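NAD(P)H-flavin oxidoreductase (PDB 3GBH) binds flavin mononucleotide and, as a member of the nitroreductase family, probably uses NAD(P)H to reduce flavin or other electron acceptors. Local coordinates at residues B[22-28]-B[77-83]; B[4-8]-B[155-159]; B[86-90]-B[172-178]. One frame throughout, in Å; residues are numbered along the deposited sequence.

Interaction 1 (B[22-28]-B[77-83]). With FMN (flavin mononucleotide), chain H.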
loop_
_atom_site.group_PDB
_atom_site.type_symbol
_atom_site.label_atom_id
_atom_site.label_comp_id
_atom_site.label_asym_id
_atom_site.label_seq_id
_atom_site.Cartn_x
_atom_site.Cartn_y
_atom_site.Cartn_z
ATOM N N LYS B 22 3.850 -8.303 34.066
ATOM C CA LYS B 22 4.381 -9.109 35.177
ATOM C C LYS B 22 3.584 -9.035 36.493
ATOM O O LYS B 22 3.860 -9.790 37.425
ATOM C CB LYS B 22 5.851 -8.717 35.394
ATOM C CG LYS B 22 6.634 -8.864 34.088
ATOM C CD LYS B 22 8.116 -8.837 34.246
ATOM C CE LYS B 22 8.765 -8.969 32.870
ATOM N NZ LYS B 22 10.225 -9.213 33.012
ATOM N N VAL B 23 2.598 -8.139 36.556
ATOM C CA VAL B 23 1.724 -8.001 37.716
ATOM C C VAL B 23 0.268 -8.042 37.211
ATOM O O VAL B 23 -0.159 -7.177 36.444
ATOM C CB VAL B 23 2.001 -6.687 38.457
ATOM C CG1 VAL B 23 1.187 -6.593 39.731
ATOM C CG2 VAL B 23 3.499 -6.568 38.766
ATOM N N PHE B 24 -0.459 -9.071 37.630
ATOM C CA PHE B 24 -1.837 -9.290 37.247
ATOM C C PHE B 24 -2.767 -9.066 38.438
ATOM O O PHE B 24 -2.324 -8.981 39.592
ATOM C CB PHE B 24 -2.021 -10.719 36.755
ATOM C CG PHE B 24 -1.097 -11.091 35.647
ATOM C CD1 PHE B 24 -1.474 -10.905 34.326
ATOM C CD2 PHE B 24 0.162 -11.626 35.919
ATOM C CE1 PHE B 24 -0.614 -11.246 33.291
ATOM C CE2 PHE B 24 1.036 -11.972 34.869
ATOM C CZ PHE B 24 0.639 -11.784 33.567
ATOM N N ASP B 25 -4.055 -8.943 38.129
ATOM C CA ASP B 25 -5.086 -8.832 39.126
ATOM C C ASP B 25 -5.259 -10.213 39.791
ATOM O O ASP B 25 -5.727 -11.196 39.198
ATOM C CB ASP B 25 -6.375 -8.293 38.494
ATOM C CG ASP B 25 -7.515 -8.121 39.499
ATOM O OD1 ASP B 25 -7.401 -8.589 40.654
ATOM O OD2 ASP B 25 -8.541 -7.536 39.112
ATOM N N GLU B 26 -4.857 -10.261 41.045
ATOM C CA GLU B 26 -4.822 -11.490 41.815
ATOM C C GLU B 26 -6.213 -12.049 42.090
ATOM O O GLU B 26 -6.357 -13.221 42.445
ATOM C CB GLU B 26 -4.124 -11.185 43.142
ATOM C CG GLU B 26 -3.375 -12.329 43.773
ATOM C CD GLU B 26 -2.912 -11.986 45.181
ATOM O OE1 GLU B 26 -2.697 -10.784 45.450
ATOM O OE2 GLU B 26 -2.791 -12.913 46.020
ATOM N N ASN B 27 -7.235 -11.208 41.952
ATOM C CA ASN B 27 -8.614 -11.596 42.250
ATOM C C ASN B 27 -9.452 -11.848 41.009
ATOM O O ASN B 27 -10.636 -12.136 41.108
ATOM C CB ASN B 27 -9.264 -10.510 43.068
ATOM C CG ASN B 27 -8.578 -10.309 44.395
ATOM O OD1 ASN B 27 -8.058 -9.228 44.671
ATOM N ND2 ASN B 27 -8.550 -11.357 45.221
ATOM N N TYR B 28 -8.841 -11.718 39.836
ATOM C CA TYR B 28 -9.520 -11.994 38.594
ATOM C C TYR B 28 -9.156 -13.400 38.144
ATOM O O TYR B 28 -7.971 -13.725 38.033
ATOM C CB TYR B 28 -9.103 -10.994 37.513
ATOM C CG TYR B 28 -9.844 -11.266 36.267
ATOM C CD1 TYR B 28 -9.340 -12.142 35.332
ATOM C CD2 TYR B 28 -11.098 -10.721 36.055
ATOM C CE1 TYR B 28 -10.053 -12.461 34.205
ATOM C CE2 TYR B 28 -11.824 -11.022 34.913
ATOM C CZ TYR B 28 -11.292 -11.903 33.991
ATOM O OH TYR B 28 -11.966 -12.249 32.841
ATOM N N ARG B 77 6.123 -13.357 41.488
ATOM C CA ARG B 77 4.983 -12.454 41.430
ATOM C C ARG B 77 4.041 -12.807 40.287
ATOM O O ARG B 77 2.821 -12.743 40.448
ATOM C CB ARG B 77 5.419 -10.998 41.327
ATOM C CG ARG B 77 4.324 -10.067 41.789
ATOM C CD ARG B 77 4.846 -8.738 42.251
ATOM N NE ARG B 77 3.764 -7.971 42.870
ATOM C CZ ARG B 77 3.660 -6.643 42.846
ATOM N NH1 ARG B 77 4.568 -5.895 42.220
ATOM N NH2 ARG B 77 2.628 -6.057 43.448
ATOM N N GLN B 78 4.610 -13.178 39.136
ATOM C CA GLN B 78 3.799 -13.567 38.003
ATOM C C GLN B 78 3.001 -14.803 38.393
ATOM O O GLN B 78 1.807 -14.858 38.141
ATOM C CB GLN B 78 4.631 -13.876 36.743
ATOM C CG GLN B 78 5.391 -12.708 36.138
ATOM C CD GLN B 78 6.826 -12.665 36.628
ATOM O OE1 GLN B 78 7.079 -12.712 37.827
ATOM N NE2 GLN B 78 7.769 -12.608 35.694
ATOM N N LEU B 79 3.661 -15.782 39.010
ATOM C CA LEU B 79 2.989 -17.014 39.436
ATOM C C LEU B 79 1.847 -16.747 40.420
ATOM O O LEU B 79 0.734 -17.267 40.251
ATOM C CB LEU B 79 3.969 -17.990 40.103
ATOM C CG LEU B 79 3.341 -19.324 40.528
ATOM C CD1 LEU B 79 2.790 -20.129 39.297
ATOM C CD2 LEU B 79 4.330 -20.133 41.301
ATOM N N THR B 80 2.146 -15.980 41.464
ATOM C CA THR B 80 1.158 -15.614 42.475
ATOM C C THR B 80 -0.065 -14.885 41.939
ATOM O O THR B 80 -1.214 -15.251 42.247
ATOM C CB THR B 80 1.801 -14.700 43.504
ATOM O OG1 THR B 80 2.804 -15.447 44.207
ATOM C CG2 THR B 80 0.744 -14.146 44.504
ATOM N N THR B 81 0.174 -13.849 41.142
ATOM C CA THR B 81 -0.899 -12.940 40.763
ATOM C C THR B 81 -1.701 -13.401 39.531
ATOM O O THR B 81 -2.850 -12.992 39.347
ATOM C CB THR B 81 -0.377 -11.511 40.605
ATOM O OG1 THR B 81 0.494 -11.435 39.471
ATOM C CG2 THR B 81 0.381 -11.048 41.885
ATOM N N SER B 82 -1.093 -14.239 38.700
ATOM C CA SER B 82 -1.700 -14.686 37.452
ATOM C C SER B 82 -3.021 -15.444 37.631
ATOM O O SER B 82 -3.242 -16.154 38.646
ATOM C CB SER B 82 -0.722 -15.584 36.676
ATOM O OG SER B 82 -0.456 -16.789 37.365
ATOM N N SER B 83 -3.895 -15.316 36.641
ATOM C CA SER B 83 -5.097 -16.143 36.625
ATOM C C SER B 83 -4.701 -17.609 36.456
ATOM O O SER B 83 -5.330 -18.491 37.015
ATOM C CB SER B 83 -6.034 -15.707 35.508
ATOM O OG SER B 83 -6.570 -14.428 35.800
HETATM N N1 FMN H . 10.327 -12.425 31.576
HETATM C C2 FMN H . 10.414 -12.625 32.947
HETATM O O2 FMN H . 10.043 -11.761 33.748
HETATM N N3 FMN H . 10.943 -13.798 33.417
HETATM C C4 FMN H . 11.375 -14.796 32.540
HETATM O O4 FMN H . 11.855 -15.848 33.004
HETATM C C4A FMN H . 11.303 -14.584 31.173
HETATM N N5 FMN H . 11.754 -15.527 30.266
HETATM C C5A FMN H . 11.375 -15.454 28.942
HETATM C C6 FMN H . 11.509 -16.563 28.088
HETATM C C7 FMN H . 11.124 -16.487 26.766
HETATM C C7M FMN H . 11.279 -17.681 25.863
HETATM C C8 FMN H . 10.613 -15.284 26.267
HETATM C C8M FMN H . 10.168 -15.128 24.846
HETATM C C9 FMN H . 10.483 -14.192 27.105
HETATM C C9A FMN H . 10.848 -14.251 28.454
HETATM N N10 FMN H . 10.701 -13.153 29.316
HETATM C C10 FMN H . 10.779 -13.377 30.691
HETATM C "C1'" FMN H . 10.060 -11.869 28.833
HETATM C "C2'" FMN H . 11.108 -11.112 28.016
HETATM O "O2'" FMN H . 12.040 -10.465 28.865
HETATM C "C3'" FMN H . 10.400 -10.100 27.108
HETATM O "O3'" FMN H . 9.624 -10.798 26.168
HETATM C "C4'" FMN H . 11.344 -9.144 26.380
HETATM O "O4'" FMN H . 12.010 -8.323 27.340
HETATM C "C5'" FMN H . 10.562 -8.286 25.388
HETATM O "O5'" FMN H . 9.591 -7.507 26.076
HETATM P P FMN H . 8.046 -7.620 25.684
HETATM O O1P FMN H . 7.239 -6.675 26.527
HETATM O O2P FMN H . 7.639 -9.054 25.858
HETATM O O3P FMN H . 7.858 -7.270 24.227
HETATM O O HOH W 1 -5.507 -11.693 36.556
HETATM O O HOH W 2 -5.435 -14.150 39.325
#
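The backbone N of Phe24 donates to Thr81 OG1 at 3.1 Å in a nearly straight bond, with an N-H...O angle of 167°. The same hydroxyl hands its own proton to Arg77 O, one turn back in the helix, and also sits at the edge of the Phe24 ring, near its plane, where CD2 lies 3.6 Å from OG1. Thr81 OG1 stands between its backbone N and carbonyl carbon (chi1 68°), a rotamer that lets one oxygen serve both the helix and the loop. At the far end Ser83 OG donates to Tyr28 O over 2.7 Å, arriving above the carbonyl plane, and one water bridges Ser83 OG to Asp25 O. Residues 25-28 form a type I beta turn, in which an Asx turn from Asp25 OD1 to Asn27 N is embedded. The contact thus fastens the loop before helix 32-42 to the end of helix 76-81 in the FMN-binding nitroreductase fold. Val23 lays CG1 3.9 Å above the centre of the Arg77 guanidinium. Lys22 and Gln78 run side by side into the flavin pocket, where the extended lysine brings NZ to 2.7 Å from FMN O2 as a hydrogen-bond donor. Gln78 NE2 lies 3.1 Å from that FMN O2 and is also hydrogen-bonded to Asn162 OD1, another residue of the flavin pocket.

Interaction 2 (B[4-8]-B[155-159])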
loop_
_atom_site.group_PDB
_atom_site.type_symbol
_atom_site.label_atom_id
_atom_site.label_comp_id
_atom_site.label_asym_id
_atom_site.label_seq_id
_atom_site.Cartn_x
_atom_site.Cartn_y
_atom_site.Cartn_z
ATOM N N LYS B 4 -15.831 -11.058 31.727
ATOM C CA LYS B 4 -15.169 -11.108 30.429
ATOM C C LYS B 4 -14.817 -9.646 30.099
ATOM O O LYS B 4 -15.624 -8.720 30.358
ATOM C CB LYS B 4 -16.023 -11.813 29.363
ATOM C CG LYS B 4 -15.904 -13.362 29.405
ATOM N N LEU B 5 -13.591 -9.465 29.591
ATOM C CA LEU B 5 -12.967 -8.149 29.417
ATOM C C LEU B 5 -13.152 -7.599 27.996
ATOM O O LEU B 5 -13.641 -8.328 27.100
ATOM C CB LEU B 5 -11.481 -8.259 29.724
ATOM C CG LEU B 5 -11.146 -8.863 31.086
ATOM C CD1 LEU B 5 -9.621 -8.919 31.279
ATOM C CD2 LEU B 5 -11.831 -8.072 32.202
ATOM N N THR B 6 -12.743 -6.334 27.803
ATOM C CA THR B 6 -12.803 -5.655 26.487
ATOM C C THR B 6 -11.858 -6.201 25.402
ATOM O O THR B 6 -10.632 -6.086 25.471
ATOM C CB THR B 6 -12.562 -4.151 26.615
ATOM O OG1 THR B 6 -13.623 -3.582 27.396
ATOM C CG2 THR B 6 -12.566 -3.488 25.247
ATOM N N ARG B 7 -12.476 -6.736 24.362
ATOM C CA ARG B 7 -11.768 -7.386 23.277
ATOM C C ARG B 7 -11.055 -6.392 22.341
ATOM O O ARG B 7 -11.435 -5.229 22.250
ATOM C CB ARG B 7 -12.768 -8.256 22.524
ATOM C CG ARG B 7 -13.543 -9.222 23.454
ATOM C CD ARG B 7 -13.436 -10.687 22.998
ATOM N NE ARG B 7 -14.175 -11.591 23.906
ATOM C CZ ARG B 7 -14.394 -12.895 23.686
ATOM N NH1 ARG B 7 -13.944 -13.494 22.577
ATOM N NH2 ARG B 7 -15.078 -13.613 24.580
ATOM N N ILE B 8 -9.983 -6.838 21.695
ATOM C CA ILE B 8 -9.286 -6.025 20.710
ATOM C C ILE B 8 -9.447 -6.817 19.411
ATOM O O ILE B 8 -8.898 -7.902 19.319
ATOM C CB ILE B 8 -7.790 -5.819 21.048
ATOM C CG1 ILE B 8 -7.615 -5.137 22.410
ATOM C CG2 ILE B 8 -7.136 -4.953 20.003
ATOM C CD1 ILE B 8 -6.158 -5.086 22.888
ATOM N N LYS B 155 -4.384 -11.702 24.179
ATOM C CA LYS B 155 -4.480 -10.241 24.079
ATOM C C LYS B 155 -5.750 -9.784 23.357
ATOM O O LYS B 155 -6.358 -8.776 23.731
ATOM C CB LYS B 155 -3.246 -9.663 23.412
ATOM C CG LYS B 155 -3.173 -8.150 23.421
ATOM C CD LYS B 155 -2.691 -7.614 24.741
ATOM C CE LYS B 155 -3.412 -6.360 25.151
ATOM N NZ LYS B 155 -4.455 -6.712 26.113
ATOM N N ALA B 156 -6.179 -10.520 22.332
ATOM C CA ALA B 156 -7.412 -10.174 21.610
ATOM C C ALA B 156 -8.635 -10.277 22.512
ATOM O O ALA B 156 -9.659 -9.566 22.322
ATOM C CB ALA B 156 -7.562 -11.071 20.365
ATOM N N HIS B 157 -8.549 -11.156 23.501
ATOM C CA HIS B 157 -9.610 -11.323 24.512
ATOM C C HIS B 157 -9.529 -10.323 25.642
ATOM O O HIS B 157 -10.396 -10.313 26.519
ATOM C CB HIS B 157 -9.561 -12.729 25.114
ATOM C CG HIS B 157 -10.148 -13.775 24.236
ATOM N ND1 HIS B 157 -11.268 -14.499 24.594
ATOM C CD2 HIS B 157 -9.752 -14.249 23.031
ATOM C CE1 HIS B 157 -11.546 -15.364 23.633
ATOM N NE2 HIS B 157 -10.640 -15.234 22.676
ATOM N N GLY B 158 -8.504 -9.492 25.644
ATOM C CA GLY B 158 -8.402 -8.410 26.640
ATOM C C GLY B 158 -7.450 -8.780 27.787
ATOM O O GLY B 158 -7.273 -8.012 28.726
ATOM N N TYR B 159 -6.828 -9.944 27.685
ATOM C CA TYR B 159 -5.888 -10.434 28.711
ATOM C C TYR B 159 -4.461 -10.045 28.348
ATOM O O TYR B 159 -4.207 -9.537 27.247
ATOM C CB TYR B 159 -6.012 -11.959 28.872
ATOM C CG TYR B 159 -7.378 -12.360 29.317
ATOM C CD1 TYR B 159 -7.917 -11.830 30.473
ATOM C CD2 TYR B 159 -8.152 -13.244 28.582
ATOM C CE1 TYR B 159 -9.181 -12.158 30.887
ATOM C CE2 TYR B 159 -9.434 -13.592 28.996
ATOM C CZ TYR B 159 -9.943 -13.049 30.162
ATOM O OH TYR B 159 -11.232 -13.352 30.621
HETATM O O HOH W 3 -12.562 -11.553 28.254
#
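The N-terminal segment 4-8 runs past the end of helix 132-156, where Ile8 N donates to Ala156 O at 2.8 Å, with an angle at the hydrogen of 160°, and Arg7 CA makes a more bent C-H...O contact with the same carbonyl oxygen. Beside this bond the Arg7 and His157 side chains lie alongside each other, pointing the same way. The arginine bends at its second torsion (chi2 -126°), which brings NH1 over one face of the imidazole, while His157 ND1 lies over the rim of the guanidinium; the two planes are 31° apart and NH1 approaches CE1 to 3.2 Å. The polar ends of this pair are held by Glu34 of helix 32-42, which forms a salt bridge with Arg7 NH2, accepts a hydrogen bond from His157 ND1 and probably offsets the arginine's charge next to the ring.

Gly158 closes the helix in a Schellman motif, with positive phi, and its CA packs 3.4 Å from Thr6 O, so that the N-terminal segment runs close over the turn. Beyond the glycine, Leu5 CD1 meets Tyr159 CE1 at 3.3 Å, the two side chains crossing at about a right angle. A water accepts from Leu5 N and donates to His157 O, joining the backbones on this side. At the other end Ile8 CD1 rests 3.8 Å from Lys155 CE. The lysine, bent at three torsions, curls back to donate from NZ to Tyr159 O at 3.1 Å, above the carbonyl plane. Ile8 also packs on helix 11-17, while Ala156 touches Phe11 of the second subunit.

Interaction 3 (B[86-90]-B[172-178])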
loop_
_atom_site.group_PDB
_atom_site.type_symbol
_atom_site.label_atom_id
_atom_site.label_comp_id
_atom_site.label_asym_id
_atom_site.label_seq_id
_atom_site.Cartn_x
_atom_site.Cartn_y
_atom_site.Cartn_z
ATOM N N LEU B 86 0.511 -21.085 32.581
ATOM C CA LEU B 86 0.491 -22.108 31.553
ATOM C C LEU B 86 1.904 -22.651 31.452
ATOM O O LEU B 86 2.829 -21.873 31.319
ATOM C CB LEU B 86 0.059 -21.518 30.216
ATOM C CG LEU B 86 -1.218 -20.668 30.197
ATOM C CD1 LEU B 86 -1.588 -20.268 28.772
ATOM C CD2 LEU B 86 -2.368 -21.397 30.855
ATOM N N ILE B 87 2.077 -23.961 31.566
ATOM C CA ILE B 87 3.380 -24.571 31.302
ATOM C C ILE B 87 3.216 -25.479 30.094
ATOM O O ILE B 87 2.428 -26.422 30.129
ATOM C CB ILE B 87 3.910 -25.344 32.496
ATOM C CG1 ILE B 87 3.824 -24.485 33.773
ATOM C CG2 ILE B 87 5.368 -25.797 32.253
ATOM C CD1 ILE B 87 4.235 -25.231 35.071
ATOM N N ILE B 88 3.952 -25.177 29.023
ATOM C CA ILE B 88 3.809 -25.882 27.764
ATOM C C ILE B 88 4.967 -26.862 27.632
ATOM O O ILE B 88 6.123 -26.488 27.740
ATOM C CB ILE B 88 3.796 -24.919 26.586
ATOM C CG1 ILE B 88 2.601 -23.954 26.699
ATOM C CG2 ILE B 88 3.746 -25.682 25.255
ATOM C CD1 ILE B 88 2.787 -22.686 25.911
ATOM N N PHE B 89 4.609 -28.129 27.456
ATOM C CA PHE B 89 5.511 -29.232 27.312
ATOM C C PHE B 89 5.409 -29.732 25.873
ATOM O O PHE B 89 4.384 -29.559 25.220
ATOM C CB PHE B 89 5.093 -30.372 28.238
ATOM C CG PHE B 89 5.301 -30.102 29.696
ATOM C CD1 PHE B 89 4.345 -29.401 30.422
ATOM C CD2 PHE B 89 6.441 -30.576 30.351
ATOM C CE1 PHE B 89 4.526 -29.153 31.766
ATOM C CE2 PHE B 89 6.645 -30.346 31.676
ATOM C CZ PHE B 89 5.679 -29.621 32.412
ATOM N N GLY B 90 6.474 -30.355 25.403
ATOM C CA GLY B 90 6.500 -31.001 24.109
ATOM C C GLY B 90 6.524 -32.506 24.343
ATOM O O GLY B 90 7.251 -32.997 25.198
ATOM N N ILE B 172 10.339 -29.729 36.781
ATOM C CA ILE B 172 8.948 -29.295 36.685
ATOM C C ILE B 172 7.969 -30.415 36.289
ATOM O O ILE B 172 6.861 -30.500 36.852
ATOM C CB ILE B 172 8.795 -28.048 35.759
ATOM C CG1 ILE B 172 7.397 -27.435 35.918
ATOM C CG2 ILE B 172 9.190 -28.386 34.330
ATOM C CD1 ILE B 172 7.120 -26.886 37.371
ATOM N N ALA B 173 8.356 -31.273 35.344
ATOM C CA ALA B 173 7.491 -32.416 34.951
ATOM C C ALA B 173 7.148 -33.289 36.143
ATOM O O ALA B 173 5.980 -33.617 36.382
ATOM C CB ALA B 173 8.140 -33.272 33.835
ATOM N N ASP B 174 8.171 -33.665 36.905
ATOM C CA ASP B 174 7.959 -34.483 38.086
ATOM C C ASP B 174 7.024 -33.820 39.104
ATOM O O ASP B 174 6.214 -34.495 39.752
ATOM C CB ASP B 174 9.295 -34.793 38.776
ATOM C CG ASP B 174 10.216 -35.682 37.929
ATOM O OD1 ASP B 174 9.708 -36.599 37.221
ATOM O OD2 ASP B 174 11.456 -35.457 37.984
ATOM N N ILE B 175 7.181 -32.512 39.286
ATOM C CA ILE B 175 6.429 -31.777 40.295
ATOM C C ILE B 175 4.939 -31.775 39.944
ATOM O O ILE B 175 4.101 -31.986 40.794
ATOM C CB ILE B 175 6.970 -30.314 40.479
ATOM C CG1 ILE B 175 8.360 -30.348 41.120
ATOM C CG2 ILE B 175 6.032 -29.488 41.348
ATOM C CD1 ILE B 175 9.125 -29.039 41.039
ATOM N N ILE B 176 4.608 -31.566 38.686
ATOM C CA ILE B 176 3.200 -31.488 38.308
ATOM C C ILE B 176 2.586 -32.835 37.935
ATOM O O ILE B 176 1.373 -32.937 37.804
ATOM C CB ILE B 176 2.934 -30.442 37.214
ATOM C CG1 ILE B 176 3.431 -30.897 35.852
ATOM C CG2 ILE B 176 3.589 -29.096 37.592
ATOM C CD1 ILE B 176 3.155 -29.868 34.770
ATOM N N GLY B 177 3.432 -33.852 37.780
ATOM C CA GLY B 177 2.980 -35.205 37.525
ATOM C C GLY B 177 2.900 -35.588 36.073
ATOM O O GLY B 177 1.965 -36.290 35.679
ATOM N N TYR B 178 3.848 -35.107 35.266
ATOM C CA TYR B 178 3.986 -35.535 33.882
ATOM C C TYR B 178 5.246 -36.368 33.780
ATOM O O TYR B 178 6.233 -36.114 34.489
ATOM C CB TYR B 178 4.096 -34.346 32.935
ATOM C CG TYR B 178 2.822 -33.552 32.705
ATOM C CD1 TYR B 178 1.706 -33.683 33.531
ATOM C CD2 TYR B 178 2.749 -32.654 31.664
ATOM C CE1 TYR B 178 0.557 -32.932 33.303
ATOM C CE2 TYR B 178 1.613 -31.903 31.434
ATOM C CZ TYR B 178 0.524 -32.048 32.245
ATOM O OH TYR B 178 -0.596 -31.306 31.977
#
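Phe89 turns its CG anti to its own carbonyl carbon, projecting the ring from the strand toward helix 172-176, while Ile176 holds CG1 between its backbone N and carbonyl carbon (chi1 73°) and extends CD1 to meet it. The two side chains come from opposite directions, and Ile176 CD1 stops 3.4 Å from Phe89 CE1. That methyl also lies 4.0 Å above the centre of the Tyr178 ring, so it is shared by both aromatics. Tyr178 in turn brings CD2 over one face of the Phe89 ring, toward its rim, in an oblique pairing with the planes at 49° and the centroids 5.0 Å apart. Ala173 CB touches Phe89 at CE2, 3.9 Å away. Two residues back along the strand, the Ile87 and Ile172 side chains reach toward each other tip to tip, CD1 of Ile87 lying 3.9 Å from CG1 of Ile172. The contact is wholly apolar, and the helix axis crosses the strand at -115°. Strand 84-91 lies between strands 54-59 and 183-192 of the antiparallel sheet; the helix covers one face of it, with helix 62-68 packed against Ile172 and Ile176, and Tyr178 OH hydrogen-bonded to Glu211 of the second subunit.

In the fold
Interaction 2 joins the N-terminal segment to the end of helix 132-156, and interaction 1 is nested within the loop it closes. These two have centres 16 Å apart and touch directly through the hydroxyls of Tyr28 and Tyr159, probably hydrogen-bonded at 2.6 Å between the OH atoms. Interaction 3 follows interaction 1 in series, since helix 76-81 leads into strand 84-91, and their centres are 20 Å apart. Interactions 2 and 3 alternate along the chain and lie on opposite sides of its centre, 27 Å apart between centres. FMN is contacted within interaction 1, whereas interactions 2 and 3 each reach the second subunit, placing the three contacts at the flavin pocket, at the subunit contacts and on the sheet.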